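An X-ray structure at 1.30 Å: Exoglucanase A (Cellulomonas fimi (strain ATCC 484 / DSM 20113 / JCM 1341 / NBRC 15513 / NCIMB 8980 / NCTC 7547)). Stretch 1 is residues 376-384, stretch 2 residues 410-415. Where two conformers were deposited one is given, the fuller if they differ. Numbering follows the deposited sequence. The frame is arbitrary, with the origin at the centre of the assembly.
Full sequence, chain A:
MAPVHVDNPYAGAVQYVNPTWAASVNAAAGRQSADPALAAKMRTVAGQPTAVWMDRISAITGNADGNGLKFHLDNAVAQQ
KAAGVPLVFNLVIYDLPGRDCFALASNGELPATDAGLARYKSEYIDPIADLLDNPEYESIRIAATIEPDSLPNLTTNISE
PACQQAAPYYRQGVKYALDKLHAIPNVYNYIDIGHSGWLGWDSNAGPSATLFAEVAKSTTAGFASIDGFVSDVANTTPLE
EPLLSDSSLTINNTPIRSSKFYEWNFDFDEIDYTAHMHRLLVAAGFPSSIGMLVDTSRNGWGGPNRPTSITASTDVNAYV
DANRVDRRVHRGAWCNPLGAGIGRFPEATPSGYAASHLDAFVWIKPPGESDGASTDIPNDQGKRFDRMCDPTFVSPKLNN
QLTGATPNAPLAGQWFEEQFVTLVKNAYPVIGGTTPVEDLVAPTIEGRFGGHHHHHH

Stretch 1 (376-384) DIPNDQGKR
Stretch 2, residues 410-415: PLAGQW

A single backbone carbonyl anchors this contact: Ala412 O receives the ammonium of Lys383 (NZ to O, 2.6 Å), the one direct hydrogen bond between the stretches, and also a proton from a water 2.6 Å away. That water accepts from Gln381 NE2 at 2.9 Å and from Gln414 NE2 at 2.8 Å. The two amide nitrogens, Gln381 NE2 and Gln414 NE2, lie 3.6 Å apart; both are donors, and the water serves as their common acceptor.

Ala412 and Gly413 are the central residues of a type II turn from Leu411 to Gln414, closed by Gln414 N to Leu411 O at 3.0 Å; Ala412 O takes no part in that closing bond. Build Ala412 at phi/psi -52/134 and Gly413 at 90/-16; there a CB would jam against the preceding carbonyl oxygen, so the position calls for glycine. Leu411 (-60/156) and Gln414 (-82/155) are extended.

Stretch 1 is likewise irregular, and Asn379 organises it. With the backbone at -157/153, chi1 p and chi2 90°, its ND2 donates to Ile377 O and to Lys383 O, both at 3.1 Å, while its OD1 accepts from Lys383 N at 3.0 Å and, weakly, from Gln381 N, also at 3.0 Å. One amide thus ties the chain before it to the chain after it. The chain bends through Asp380 (-89/17), Gln381 (-100/-10) and Gly382 (65/18), whose positive phi favours glycine, and extends again at Lys383 (-72/152).

For register, set the CA atoms of Lys383 and Leu411 7.4 Å apart and those of Ile377 and Pro410 8.5 Å apart. Leu411 (chi1 m, chi2 t) then points toward stretch 1 and supplies the largest covered area of any residue here. Its CD1 lies 3.5 Å from Asn379 OD1 and 3.6 Å from Gln381 CD; its CD2 lies 3.8 Å from Lys383 CB and 4.4 Å from Ile377 CG2. The leucine therefore packs against the amide-braced loop, with Ile377 (chi1 t, chi2 97°) touching only loosely as the end of its side chain leads away.

Lys383 combines both chemistries. Its chi1 is off-well at -102°, but chi2 to chi4 are t, so the chain reaches out nearly straight; NZ arrives 3.7 Å from Ala412 CB and also donates to Gln381 OE1 at 2.8 Å. Gln381 (m, t, chi3 28°) thereby offers its oxygen to the lysine and its nitrogen to the water. Gln414, with chi1 and chi2 both m and chi3 -60°, completes the water site. The whole contact buries 293 Å², both sides summed.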

# COMPACT_ATOMS: atom_id res chain seq x y z
N ASP A 376 -22.66 7.23 4.47
CA ASP A 376 -23.30 5.94 4.28
C ASP A 376 -24.20 5.98 3.04
O ASP A 376 -25.43 5.97 3.10
CB ASP A 376 -24.09 5.55 5.53
CG ASP A 376 -24.54 4.10 5.51
OD1 ASP A 376 -24.15 3.36 4.58
OD2 ASP A 376 -25.28 3.71 6.43
N ILE A 377 -23.55 6.00 1.88
CA ILE A 377 -24.26 6.20 0.62
C ILE A 377 -24.82 4.86 0.14
O ILE A 377 -24.12 3.84 0.21
CB ILE A 377 -23.33 6.83 -0.43
CG1 ILE A 377 -24.14 7.37 -1.61
CG2 ILE A 377 -22.23 5.86 -0.89
CD1 ILE A 377 -24.43 8.85 -1.51
N PRO A 378 -26.07 4.81 -0.31
CA PRO A 378 -26.58 3.58 -0.93
C PRO A 378 -25.81 3.28 -2.21
O PRO A 378 -25.45 4.18 -2.97
CB PRO A 378 -28.05 3.92 -1.23
CG PRO A 378 -28.38 5.06 -0.32
CD PRO A 378 -27.11 5.85 -0.20
N ASN A 379 -25.54 1.99 -2.44
CA ASN A 379 -24.67 1.63 -3.55
C ASN A 379 -24.93 0.21 -4.01
O ASN A 379 -25.36 -0.65 -3.23
CB ASN A 379 -23.20 1.82 -3.18
CG ASN A 379 -22.73 0.85 -2.11
OD1 ASN A 379 -22.27 -0.25 -2.41
ND2 ASN A 379 -22.84 1.27 -0.85
N ASP A 380 -24.65 -0.04 -5.29
CA ASP A 380 -24.83 -1.34 -5.92
C ASP A 380 -23.60 -2.23 -5.80
O ASP A 380 -23.48 -3.21 -6.55
CB ASP A 380 -25.26 -1.18 -7.39
CG ASP A 380 -24.24 -0.43 -8.24
OD1 ASP A 380 -23.18 -0.02 -7.71
OD2 ASP A 380 -24.50 -0.25 -9.45
N GLN A 381 -22.68 -1.91 -4.89
CA GLN A 381 -21.64 -2.83 -4.48
C GLN A 381 -21.95 -3.51 -3.15
O GLN A 381 -21.25 -4.45 -2.78
CB GLN A 381 -20.30 -2.09 -4.35
CG GLN A 381 -19.78 -1.52 -5.65
CD GLN A 381 -18.33 -1.12 -5.55
OE1 GLN A 381 -17.58 -1.69 -4.75
NE2 GLN A 381 -17.93 -0.14 -6.34
N GLY A 382 -22.99 -3.07 -2.45
CA GLY A 382 -23.24 -3.57 -1.11
C GLY A 382 -22.16 -3.22 -0.11
O GLY A 382 -22.08 -3.85 0.95
N LYS A 383 -21.33 -2.22 -0.42
CA LYS A 383 -20.28 -1.82 0.50
C LYS A 383 -20.87 -1.09 1.70
O LYS A 383 -21.92 -0.46 1.61
CB LYS A 383 -19.28 -0.91 -0.21
CG LYS A 383 -17.99 -1.61 -0.62
CD LYS A 383 -17.20 -0.73 -1.57
CE LYS A 383 -15.89 -1.38 -1.97
NZ LYS A 383 -15.38 -0.79 -3.23
N ARG A 384 -20.17 -1.18 2.82
CA ARG A 384 -20.63 -0.66 4.09
C ARG A 384 -19.79 0.53 4.52
O ARG A 384 -18.64 0.71 4.09
CB ARG A 384 -20.58 -1.74 5.16
CG ARG A 384 -21.24 -3.03 4.72
CD ARG A 384 -22.71 -2.78 4.43
NE ARG A 384 -23.42 -2.36 5.63
CZ ARG A 384 -23.82 -3.19 6.58
NH1 ARG A 384 -23.60 -4.50 6.47
NH2 ARG A 384 -24.46 -2.72 7.65
N PRO A 410 -15.96 8.75 -2.60
CA PRO A 410 -16.76 7.63 -3.11
C PRO A 410 -16.28 6.31 -2.51
O PRO A 410 -15.36 6.28 -1.69
CB PRO A 410 -16.47 7.68 -4.61
CG PRO A 410 -15.06 8.15 -4.69
CD PRO A 410 -14.89 9.13 -3.54
N LEU A 411 -16.92 5.22 -2.93
CA LEU A 411 -16.57 3.90 -2.44
C LEU A 411 -15.12 3.58 -2.77
O LEU A 411 -14.52 4.12 -3.70
CB LEU A 411 -17.44 2.83 -3.10
CG LEU A 411 -18.95 2.83 -2.85
CD1 LEU A 411 -19.61 1.71 -3.64
CD2 LEU A 411 -19.25 2.71 -1.36
N ALA A 412 -14.54 2.67 -1.98
CA ALA A 412 -13.17 2.24 -2.21
C ALA A 412 -12.98 1.80 -3.66
O ALA A 412 -13.81 1.08 -4.21
CB ALA A 412 -12.83 1.08 -1.27
N GLY A 413 -11.90 2.27 -4.28
CA GLY A 413 -11.59 1.93 -5.65
C GLY A 413 -12.17 2.86 -6.69
O GLY A 413 -11.74 2.82 -7.85
N GLN A 414 -13.14 3.69 -6.32
CA GLN A 414 -13.73 4.64 -7.24
C GLN A 414 -12.86 5.90 -7.33
O GLN A 414 -12.11 6.24 -6.41
CB GLN A 414 -15.14 5.01 -6.79
CG GLN A 414 -16.10 3.83 -6.80
CD GLN A 414 -16.32 3.28 -8.19
OE1 GLN A 414 -16.78 3.98 -9.08
NE2 GLN A 414 -15.97 2.01 -8.38
N TRP A 415 -12.98 6.59 -8.46
CA TRP A 415 -12.17 7.78 -8.70
C TRP A 415 -12.58 8.91 -7.77
O TRP A 415 -13.77 9.25 -7.67
CB TRP A 415 -12.29 8.24 -10.15
CG TRP A 415 -11.27 9.27 -10.44
CD1 TRP A 415 -11.46 10.62 -10.51
CD2 TRP A 415 -9.87 9.04 -10.63
NE1 TRP A 415 -10.26 11.25 -10.75
CE2 TRP A 415 -9.27 10.30 -10.82
CE3 TRP A 415 -9.07 7.90 -10.66
CZ2 TRP A 415 -7.92 10.45 -11.05
CZ3 TRP A 415 -7.72 8.05 -10.89
CH2 TRP A 415 -7.16 9.31 -11.08
O HOH W 1 -15.02 0.25 -6.39